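Local structure of cysteine desulfurase (Fervidobacterium islandicum, 6A6E) at residues V138-L143 / V179-G184; Q81-V86 / V278-F283; I64-H69 / G262-D267. The protein probably removes sulfur from cysteine, with pyridoxal phosphate as cofactor and a cysteine persulfide as intermediate, to supply the Suf sulfur-mobilisation system. All coordinates share one frame; numbering follows the deposited sequence.

Contact 1: residues V138-L143 / V179-G184; sequences VPWVRL and VVSITG
Trp-140 reaches from helix 138-147 to Val-179 and Ser-181 on strand 179-183, joining the helix of a beta-alpha-beta crossover to the sheet it covers. The helix links the parallel strands 125-129 and 150-154, while strand 179-183 follows on the other side of 125-129 in the seven-stranded mixed sheet of the fold-type I PLP enzymes. The tight part is the six-membered half of the indole. Its CH2 comes within 3.9 Å of Val-179 CG1, and the indole and the valine side chain cross at about a right angle. Two residues further along the strand, on the same face, CB of Ser-181 sits 3.8 Å from CZ2 of Trp-140, approaching the ring obliquely. A chi1 of -56° places CG of Trp-140 beside its own backbone N and anti to the carbonyl carbon, and the indole extends from there to the sheet. Val-126, Ile-128 and Ile-208, from the two flanking strands, and Val-111 of helix 103-116 also touch this ring, so it lies in a buried apolar layer.

On the side turned from the sheet only Arg-142, among residues 138-143, is partly exposed; it forms a salt bridge with Glu-257 of the second subunit, whose Tyr-261 packs on Val-138 and Leu-143. Strand 179-183 ends at Thr-183, which touches the cofactor. The two polar atoms beside this packing share one acceptor: Asn-136 OD1 is hydrogen-bonded to both Trp-140 NE1 and Ser-181 OG, although NE1 and OG themselves stand 3.8 Å apart.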
loop_
_atom_site.group_PDB
_atom_site.type_symbol
_atom_site.label_atom_id
_atom_site.label_comp_id
_atom_site.label_asym_id
_atom_site.label_seq_id
_atom_site.Cartn_x
_atom_site.Cartn_y
_atom_site.Cartn_z
ATOM N N VAL A 138 -3.493 -14.966 12.323
ATOM C CA VAL A 138 -3.767 -13.955 13.326
ATOM C C VAL A 138 -5.027 -13.160 13.062
ATOM O O VAL A 138 -5.744 -12.903 14.020
ATOM C CB VAL A 138 -2.594 -12.985 13.517
ATOM C CG1 VAL A 138 -2.877 -12.015 14.661
ATOM C CG2 VAL A 138 -1.349 -13.804 13.782
ATOM N N PRO A 139 -5.351 -12.799 11.805
ATOM C CA PRO A 139 -6.608 -12.065 11.721
ATOM C C PRO A 139 -7.828 -12.879 12.212
ATOM O O PRO A 139 -8.687 -12.353 12.899
ATOM C CB PRO A 139 -6.751 -11.739 10.222
ATOM C CG PRO A 139 -5.409 -11.895 9.617
ATOM C CD PRO A 139 -4.666 -12.884 10.499
ATOM N N TRP A 140 -7.892 -14.145 11.824
ATOM C CA TRP A 140 -8.974 -15.033 12.225
ATOM C C TRP A 140 -9.015 -15.202 13.755
ATOM O O TRP A 140 -10.028 -14.985 14.354
ATOM C CB TRP A 140 -8.825 -16.402 11.536
ATOM C CG TRP A 140 -8.765 -16.339 10.027
ATOM C CD1 TRP A 140 -7.677 -16.615 9.248
ATOM C CD2 TRP A 140 -9.825 -16.038 9.123
ATOM N NE1 TRP A 140 -7.974 -16.417 7.926
ATOM C CE2 TRP A 140 -9.304 -16.125 7.826
ATOM C CE3 TRP A 140 -11.164 -15.703 9.277
ATOM C CZ2 TRP A 140 -10.077 -15.853 6.698
ATOM C CZ3 TRP A 140 -11.922 -15.495 8.171
ATOM C CH2 TRP A 140 -11.377 -15.568 6.906
ATOM N N VAL A 141 -7.881 -15.495 14.373
ATOM C CA VAL A 141 -7.848 -15.772 15.806
ATOM C C VAL A 141 -8.162 -14.505 16.584
ATOM O O VAL A 141 -9.032 -14.509 17.463
ATOM C CB VAL A 141 -6.493 -16.304 16.214
ATOM C CG1 VAL A 141 -6.332 -16.329 17.715
ATOM C CG2 VAL A 141 -6.244 -17.661 15.549
ATOM N N ARG A 142 -7.552 -13.375 16.232
ATOM C CA ARG A 142 -7.877 -12.141 16.932
ATOM C C ARG A 142 -9.295 -11.620 16.654
ATOM O O ARG A 142 -10.021 -11.221 17.583
ATOM C CB ARG A 142 -6.893 -11.015 16.622
ATOM C CG ARG A 142 -7.166 -9.729 17.450
ATOM C CD ARG A 142 -7.061 -10.011 18.955
ATOM N NE ARG A 142 -7.102 -8.811 19.751
ATOM C CZ ARG A 142 -6.792 -8.762 21.054
ATOM N NH1 ARG A 142 -6.501 -9.857 21.753
ATOM N NH2 ARG A 142 -6.753 -7.596 21.665
ATOM N N LEU A 143 -9.706 -11.577 15.396
ATOM C CA LEU A 143 -11.024 -11.075 15.143
ATOM C C LEU A 143 -12.183 -11.984 15.636
ATOM O O LEU A 143 -13.305 -11.455 15.862
ATOM C CB LEU A 143 -11.242 -10.601 13.722
ATOM C CG LEU A 143 -10.452 -9.350 13.285
ATOM C CD1 LEU A 143 -10.535 -9.248 11.781
ATOM C CD2 LEU A 143 -10.948 -8.093 13.935
ATOM N N VAL A 179 -16.432 -20.805 6.404
ATOM C CA VAL A 179 -15.253 -20.331 5.630
ATOM C C VAL A 179 -14.110 -21.325 5.823
ATOM O O VAL A 179 -13.903 -21.821 6.929
ATOM C CB VAL A 179 -14.798 -18.923 6.116
ATOM C CG1 VAL A 179 -13.516 -18.460 5.441
ATOM C CG2 VAL A 179 -15.898 -17.962 5.818
ATOM N N VAL A 180 -13.403 -21.621 4.737
ATOM C CA VAL A 180 -12.166 -22.386 4.771
ATOM C C VAL A 180 -11.078 -21.438 4.173
ATOM O O VAL A 180 -11.244 -20.939 3.050
ATOM C CB VAL A 180 -12.256 -23.667 3.913
ATOM C CG1 VAL A 180 -10.929 -24.410 3.796
ATOM C CG2 VAL A 180 -13.245 -24.653 4.521
ATOM N N SER A 181 -10.009 -21.176 4.911
ATOM C CA SER A 181 -8.906 -20.368 4.398
ATOM C C SER A 181 -7.654 -21.152 4.526
ATOM O O SER A 181 -7.255 -21.488 5.612
ATOM C CB SER A 181 -8.779 -19.053 5.162
ATOM O OG SER A 181 -7.937 -18.116 4.489
ATOM N N ILE A 182 -6.997 -21.422 3.426
ATOM C CA ILE A 182 -5.850 -22.244 3.498
ATOM C C ILE A 182 -4.761 -21.755 2.569
ATOM O O ILE A 182 -5.076 -21.167 1.533
ATOM C CB ILE A 182 -6.248 -23.733 3.127
ATOM C CG1 ILE A 182 -5.064 -24.664 3.435
ATOM C CG2 ILE A 182 -6.673 -23.847 1.676
ATOM C CD1 ILE A 182 -5.429 -26.127 3.505
ATOM N N THR A 183 -3.505 -22.064 2.909
ATOM C CA THR A 183 -2.389 -21.716 2.079
ATOM C C THR A 183 -2.369 -22.570 0.814
ATOM O O THR A 183 -2.769 -23.721 0.797
ATOM C CB THR A 183 -1.040 -21.865 2.825
ATOM O OG1 THR A 183 -0.009 -21.417 1.969
ATOM C CG2 THR A 183 -0.735 -23.334 3.258
ATOM N N GLY A 184 -1.992 -21.956 -0.284
ATOM C CA GLY A 184 -1.795 -22.662 -1.514
ATOM C C GLY A 184 -0.459 -23.397 -1.473
ATOM O O GLY A 184 -0.255 -24.386 -2.214
#

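Contact 2: residues Q81-V86 / V278-F283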
loop_
_atom_site.group_PDB
_atom_site.type_symbol
_atom_site.label_atom_id
_atom_site.label_comp_id
_atom_site.label_asym_id
_atom_site.label_seq_id
_atom_site.Cartn_x
_atom_site.Cartn_y
_atom_site.Cartn_z
ATOM N N GLN A 81 -4.970 -1.201 -17.831
ATOM C CA GLN A 81 -4.224 -2.213 -18.601
ATOM C C GLN A 81 -3.528 -3.180 -17.639
ATOM O O GLN A 81 -3.546 -4.386 -17.873
ATOM C CB GLN A 81 -3.232 -1.610 -19.578
ATOM C CG GLN A 81 -3.967 -0.949 -20.779
ATOM C CD GLN A 81 -3.027 -0.220 -21.745
ATOM O OE1 GLN A 81 -1.938 0.217 -21.372
ATOM N NE2 GLN A 81 -3.453 -0.082 -22.988
ATOM N N ALA A 82 -2.964 -2.665 -16.529
ATOM C CA ALA A 82 -2.322 -3.550 -15.567
ATOM C C ALA A 82 -3.327 -4.525 -14.934
ATOM O O ALA A 82 -2.994 -5.704 -14.762
ATOM C CB ALA A 82 -1.581 -2.763 -14.518
ATOM N N ARG A 83 -4.526 -4.045 -14.592
ATOM C CA ARG A 83 -5.547 -4.878 -13.997
ATOM C C ARG A 83 -5.843 -6.062 -14.936
ATOM O O ARG A 83 -6.010 -7.240 -14.499
ATOM C CB ARG A 83 -6.842 -4.092 -13.724
ATOM C CG ARG A 83 -7.856 -4.857 -12.873
ATOM C CD ARG A 83 -9.236 -4.195 -12.799
ATOM N NE ARG A 83 -9.154 -2.788 -12.380
ATOM C CZ ARG A 83 -8.927 -2.340 -11.140
ATOM N NH1 ARG A 83 -8.750 -3.181 -10.107
ATOM N NH2 ARG A 83 -8.876 -1.037 -10.915
ATOM N N GLU A 84 -5.914 -5.737 -16.226
ATOM C CA GLU A 84 -6.195 -6.756 -17.243
ATOM C C GLU A 84 -5.076 -7.813 -17.391
ATOM O O GLU A 84 -5.334 -9.024 -17.558
ATOM C CB GLU A 84 -6.583 -6.041 -18.550
ATOM C CG GLU A 84 -6.700 -6.942 -19.795
ATOM C CD GLU A 84 -7.975 -7.824 -19.879
ATOM O OE1 GLU A 84 -8.257 -8.332 -21.008
ATOM O OE2 GLU A 84 -8.692 -8.027 -18.859
ATOM N N LYS A 85 -3.838 -7.377 -17.337
ATOM C CA LYS A 85 -2.720 -8.331 -17.361
ATOM C C LYS A 85 -2.775 -9.298 -16.182
ATOM O O LYS A 85 -2.508 -10.494 -16.355
ATOM C CB LYS A 85 -1.388 -7.623 -17.356
ATOM C CG LYS A 85 -1.181 -6.712 -18.536
ATOM C CD LYS A 85 0.120 -5.919 -18.368
ATOM C CE LYS A 85 0.287 -4.829 -19.450
ATOM N NZ LYS A 85 1.546 -4.076 -19.365
ATOM N N VAL A 86 -3.185 -8.805 -15.007
ATOM C CA VAL A 86 -3.276 -9.652 -13.826
ATOM C C VAL A 86 -4.479 -10.627 -14.014
ATOM O O VAL A 86 -4.398 -11.811 -13.682
ATOM C CB VAL A 86 -3.418 -8.817 -12.523
ATOM C CG1 VAL A 86 -3.841 -9.677 -11.374
ATOM C CG2 VAL A 86 -2.129 -8.054 -12.224
ATOM N N VAL A 278 -19.480 0.578 -8.914
ATOM C CA VAL A 278 -19.454 -0.792 -9.462
ATOM C C VAL A 278 -18.110 -1.483 -9.219
ATOM O O VAL A 278 -17.160 -0.835 -8.759
ATOM C CB VAL A 278 -19.742 -0.772 -10.989
ATOM C CG1 VAL A 278 -21.104 -0.103 -11.235
ATOM C CG2 VAL A 278 -18.673 -0.055 -11.800
ATOM N N LEU A 279 -18.030 -2.763 -9.566
ATOM C CA LEU A 279 -16.801 -3.578 -9.453
ATOM C C LEU A 279 -15.869 -3.160 -10.546
ATOM O O LEU A 279 -16.331 -2.844 -11.623
ATOM C CB LEU A 279 -17.078 -5.081 -9.661
ATOM C CG LEU A 279 -17.987 -5.795 -8.651
ATOM C CD1 LEU A 279 -17.988 -7.303 -8.866
ATOM C CD2 LEU A 279 -17.611 -5.505 -7.244
ATOM N N PRO A 280 -14.558 -3.159 -10.336
ATOM C CA PRO A 280 -13.836 -3.493 -9.093
ATOM C C PRO A 280 -13.633 -2.306 -8.143
ATOM O O PRO A 280 -13.119 -2.453 -7.024
ATOM C CB PRO A 280 -12.448 -3.870 -9.634
ATOM C CG PRO A 280 -12.258 -3.026 -10.866
ATOM C CD PRO A 280 -13.645 -2.938 -11.471
ATOM N N TYR A 281 -14.059 -1.143 -8.602
ATOM C CA TYR A 281 -13.748 0.156 -7.990
ATOM C C TYR A 281 -14.358 0.291 -6.615
ATOM O O TYR A 281 -13.833 1.006 -5.732
ATOM C CB TYR A 281 -14.244 1.293 -8.901
ATOM C CG TYR A 281 -13.838 1.169 -10.361
ATOM C CD1 TYR A 281 -12.478 1.125 -10.744
ATOM C CD2 TYR A 281 -14.798 1.072 -11.364
ATOM C CE1 TYR A 281 -12.129 0.969 -12.061
ATOM C CE2 TYR A 281 -14.435 0.937 -12.698
ATOM C CZ TYR A 281 -13.109 0.901 -13.024
ATOM O OH TYR A 281 -12.792 0.775 -14.340
ATOM N N ARG A 282 -15.475 -0.399 -6.414
ATOM C CA ARG A 282 -16.053 -0.556 -5.083
ATOM C C ARG A 282 -15.089 -0.911 -3.954
ATOM O O ARG A 282 -15.334 -0.537 -2.771
ATOM C CB ARG A 282 -17.149 -1.624 -5.147
ATOM C CG ARG A 282 -17.823 -1.929 -3.843
ATOM C CD ARG A 282 -18.934 -2.987 -4.044
ATOM N NE ARG A 282 -19.878 -2.404 -4.950
ATOM C CZ ARG A 282 -20.888 -3.035 -5.531
ATOM N NH1 ARG A 282 -21.133 -4.339 -5.310
ATOM N NH2 ARG A 282 -21.644 -2.327 -6.359
ATOM N N PHE A 283 -14.042 -1.675 -4.279
ATOM C CA PHE A 283 -13.130 -2.188 -3.281
ATOM C C PHE A 283 -11.742 -1.548 -3.316
ATOM O O PHE A 283 -10.830 -2.052 -2.658
ATOM C CB PHE A 283 -13.018 -3.710 -3.385
ATOM C CG PHE A 283 -14.338 -4.398 -3.203
ATOM C CD1 PHE A 283 -14.939 -4.380 -1.987
ATOM C CD2 PHE A 283 -15.014 -4.943 -4.268
ATOM C CE1 PHE A 283 -16.156 -4.957 -1.782
ATOM C CE2 PHE A 283 -16.259 -5.540 -4.086
ATOM C CZ PHE A 283 -16.839 -5.541 -2.830
#
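Arg-83 meets Pro-280 and Tyr-281 where helix 70-90 passes the loop between strand 274-276 and helix 290-306. Through 81-86 the helix is regular, with Gln-81 O accepting from Lys-85 N and Ala-82 O from Val-86 N, and from this regular turn the side chain of Arg-83 points toward the loop. Its chain is extended as far as CD and then bends at chi3 (-53°), which turns the guanidinium across the proline ring. Pro-280 CG lies over the centre of one guanidinium face, 3.3 Å above the plane, and comes within 3.4 Å of CZ and 3.5 Å of NE of Arg-83. The contact with Tyr-281 is looser: Arg-83 NH2 approaches CE1 of the ring at 4.0 Å, with the two planes nearly perpendicular at 89°. Several partners fix the rotation of this buried cation, since NH1 forms a salt bridge with Glu-284 and a hydrogen bond to Ile-97 O, while NH2 pairs with Glu-80 one helical turn back. Further along, Lys-85 forms a salt bridge with Asp-301, and Val-86 packs on Ile-97, Leu-296 and Ile-300.

Across from the helix, the peptide bond before Pro-280 is cis. The chain turns there, and Pro-280 CD comes over the centre of the Tyr-281 ring, 4.0 Å above it. Pro-280 O then accepts from Phe-283 N at 3.0 Å. With Leu-279 and Pro-280 at its middle positions, the loop has the backbone shape of a type VI cis-proline turn, held against a helix of the aminotransferase class-V fold.

Contact 3: residues I64-H69 / G262-D267; sequences IHRAVH and GGEMID
The chi1 of Glu-264 (174°) sends its chain out opposite the backbone N, and a bend at chi2 (63°) then lays its carboxylate over the imidazole of His-65 and within reach of Arg-66. Arg-66 bends at chi3 (-82°), bringing the end of its chain alongside the glutamate, the two running in opposite directions. The carboxylate and the His-65 ring are stacked, their planes nearly parallel, with OE2 of Glu-264 lying 3.5 Å above the centre of the imidazole. The closest approach of this pair is Glu-264 CD to His-65 CD2, 3.4 Å. Ile-64 CG1 lies over the opposite face of the same ring, toward its rim.

A salt bridge completes the contact. Arg-66 grips a single oxygen end-on with two nitrogens, NH1 at 3.3 Å and NH2 at 3.2 Å from Glu-264 OE1. NH2 addresses the anti lone pair, whereas NH1 meets the oxygen nearly along the C-O axis. Neither bond is straight, and OE1 is tilted out of the guanidinium plane. The backbone of Glu-264 is held in turn by its O, hydrogen-bonded to Asn-277 ND2.

Ligands and the dimer partner close in around these groups. A citrate, probably from the crystallisation liquor, is hydrogen-bonded to His-65 ND1 and Arg-66 N. Arg-66 O binds Arg-371 NH1 of the second subunit, and the Arg-66 side chain packs on that subunit's S-mercaptocysteine. Two loops of one subunit meeting beside the persulfide-bearing cysteine of the other are consistent with the active-site entrance of a dimeric SufS-type desulfurase.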
loop_
_atom_site.group_PDB
_atom_site.type_symbol
_atom_site.label_atom_id
_atom_site.label_comp_id
_atom_site.label_asym_id
_atom_site.label_seq_id
_atom_site.Cartn_x
_atom_site.Cartn_y
_atom_site.Cartn_z
ATOM N N ILE A 64 -5.443 9.104 -11.097
ATOM C CA ILE A 64 -6.206 8.430 -12.110
ATOM C C ILE A 64 -7.723 8.488 -11.878
ATOM O O ILE A 64 -8.169 8.810 -10.795
ATOM C CB ILE A 64 -5.788 6.964 -12.142
ATOM C CG1 ILE A 64 -5.884 6.280 -10.778
ATOM C CG2 ILE A 64 -4.384 6.851 -12.650
ATOM C CD1 ILE A 64 -5.768 4.756 -10.957
ATOM N N HIS A 65 -8.475 8.066 -12.865
ATOM C CA HIS A 65 -9.962 8.150 -12.918
ATOM C C HIS A 65 -10.381 9.644 -13.113
ATOM O O HIS A 65 -9.602 10.548 -12.836
ATOM C CB HIS A 65 -10.688 7.500 -11.691
ATOM C CG HIS A 65 -10.200 6.130 -11.354
ATOM N ND1 HIS A 65 -10.200 5.103 -12.274
ATOM C CD2 HIS A 65 -9.651 5.618 -10.220
ATOM C CE1 HIS A 65 -9.666 4.022 -11.736
ATOM N NE2 HIS A 65 -9.355 4.294 -10.482
ATOM N N ARG A 66 -11.588 9.876 -13.620
ATOM C CA ARG A 66 -12.091 11.270 -13.882
ATOM C C ARG A 66 -11.038 12.018 -14.664
ATOM O O ARG A 66 -10.618 13.130 -14.284
ATOM C CB ARG A 66 -12.393 12.050 -12.559
ATOM C CG ARG A 66 -13.663 11.630 -11.802
ATOM C CD ARG A 66 -13.763 12.251 -10.376
ATOM N NE ARG A 66 -12.980 11.518 -9.350
ATOM C CZ ARG A 66 -13.210 10.243 -8.990
ATOM N NH1 ARG A 66 -14.204 9.559 -9.539
ATOM N NH2 ARG A 66 -12.456 9.630 -8.082
ATOM N N ALA A 67 -10.521 11.366 -15.688
ATOM C CA ALA A 67 -9.286 11.834 -16.307
ATOM C C ALA A 67 -9.682 12.785 -17.427
ATOM O O ALA A 67 -10.366 12.365 -18.343
ATOM C CB ALA A 67 -8.523 10.672 -16.904
ATOM N N VAL A 68 -9.317 14.045 -17.361
ATOM C CA VAL A 68 -9.542 14.868 -18.505
ATOM C C VAL A 68 -8.226 15.302 -19.135
ATOM O O VAL A 68 -8.052 15.254 -20.364
ATOM C CB VAL A 68 -10.493 16.003 -18.192
ATOM C CG1 VAL A 68 -10.604 16.962 -19.410
ATOM C CG2 VAL A 68 -11.849 15.380 -17.843
ATOM N N HIS A 69 -7.243 15.613 -18.331
ATOM C CA HIS A 69 -6.015 16.003 -18.927
ATOM C C HIS A 69 -5.141 14.813 -19.402
ATOM O O HIS A 69 -5.389 13.640 -19.046
ATOM C CB HIS A 69 -5.321 16.993 -18.016
ATOM C CG HIS A 69 -4.867 16.436 -16.692
ATOM N ND1 HIS A 69 -3.688 15.741 -16.559
ATOM C CD2 HIS A 69 -5.357 16.607 -15.430
ATOM C CE1 HIS A 69 -3.466 15.501 -15.262
ATOM N NE2 HIS A 69 -4.464 16.021 -14.552
ATOM N N GLY A 262 -13.778 5.603 1.222
ATOM C CA GLY A 262 -13.179 6.853 0.827
ATOM C C GLY A 262 -13.554 7.172 -0.603
ATOM O O GLY A 262 -14.609 6.768 -1.112
ATOM N N GLY A 263 -12.665 7.868 -1.277
ATOM C CA GLY A 263 -12.894 8.266 -2.611
ATOM C C GLY A 263 -12.789 7.140 -3.576
ATOM O O GLY A 263 -12.298 6.037 -3.209
ATOM N N GLU A 264 -13.382 7.398 -4.747
ATOM C CA GLU A 264 -13.504 6.488 -5.896
ATOM C C GLU A 264 -14.435 5.277 -5.693
ATOM O O GLU A 264 -15.109 4.878 -6.628
ATOM C CB GLU A 264 -12.129 5.997 -6.362
ATOM C CG GLU A 264 -12.144 4.936 -7.457
ATOM C CD GLU A 264 -12.757 5.366 -8.791
ATOM O OE1 GLU A 264 -12.978 6.568 -9.038
ATOM O OE2 GLU A 264 -12.978 4.482 -9.641
ATOM N N MET A 265 -14.423 4.677 -4.525
ATOM C CA MET A 265 -15.259 3.529 -4.272
ATOM C C MET A 265 -16.739 3.861 -4.053
ATOM O O MET A 265 -17.565 2.945 -3.953
ATOM C CB MET A 265 -14.710 2.686 -3.113
ATOM C CG MET A 265 -14.554 3.368 -1.773
ATOM S SD MET A 265 -16.029 3.598 -0.753
ATOM C CE MET A 265 -16.359 1.853 -0.441
ATOM N N ILE A 266 -17.044 5.154 -3.919
ATOM C CA ILE A 266 -18.412 5.612 -3.727
ATOM C C ILE A 266 -19.064 5.871 -5.090
ATOM O O ILE A 266 -18.388 5.931 -6.184
ATOM C CB ILE A 266 -18.512 6.861 -2.765
ATOM C CG1 ILE A 266 -17.572 7.991 -3.149
ATOM C CG2 ILE A 266 -18.174 6.450 -1.347
ATOM C CD1 ILE A 266 -17.957 8.722 -4.439
ATOM N N ASP A 267 -20.374 5.982 -5.030
ATOM C CA ASP A 267 -21.188 6.477 -6.185
ATOM C C ASP A 267 -21.756 7.816 -5.700
ATOM O O ASP A 267 -21.312 8.854 -6.175
ATOM C CB ASP A 267 -22.282 5.455 -6.545
ATOM C CG ASP A 267 -23.311 5.988 -7.597
ATOM O OD1 ASP A 267 -23.092 7.076 -8.146
ATOM O OD2 ASP A 267 -24.339 5.304 -7.816
#

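Along the chain the segments run 64-69, 81-86, 138-143, 179-184, 262-267, 278-283. Contacts 2 and 3 therefore interleave, and contact 1 is nested within the span each of them closes. Contacts 2 and 3 are neighbours, their centres about 13 Å apart: Tyr-281 joins them, its CE1 3.9 Å from His-65 CE1 and its CG 3.5 Å from Glu-264 OE2. Helix 70-90 carries residues 81-86 and follows directly on the 64-69 loop. Contact 1 stands apart, its centre about 25 Å from that of contact 2 and about 32 Å from that of contact 3. It packs helix 138-147 on the seven-stranded sheet, whose strand 179-183 ends beside the cofactor, and, like contact 3, it touches the second subunit.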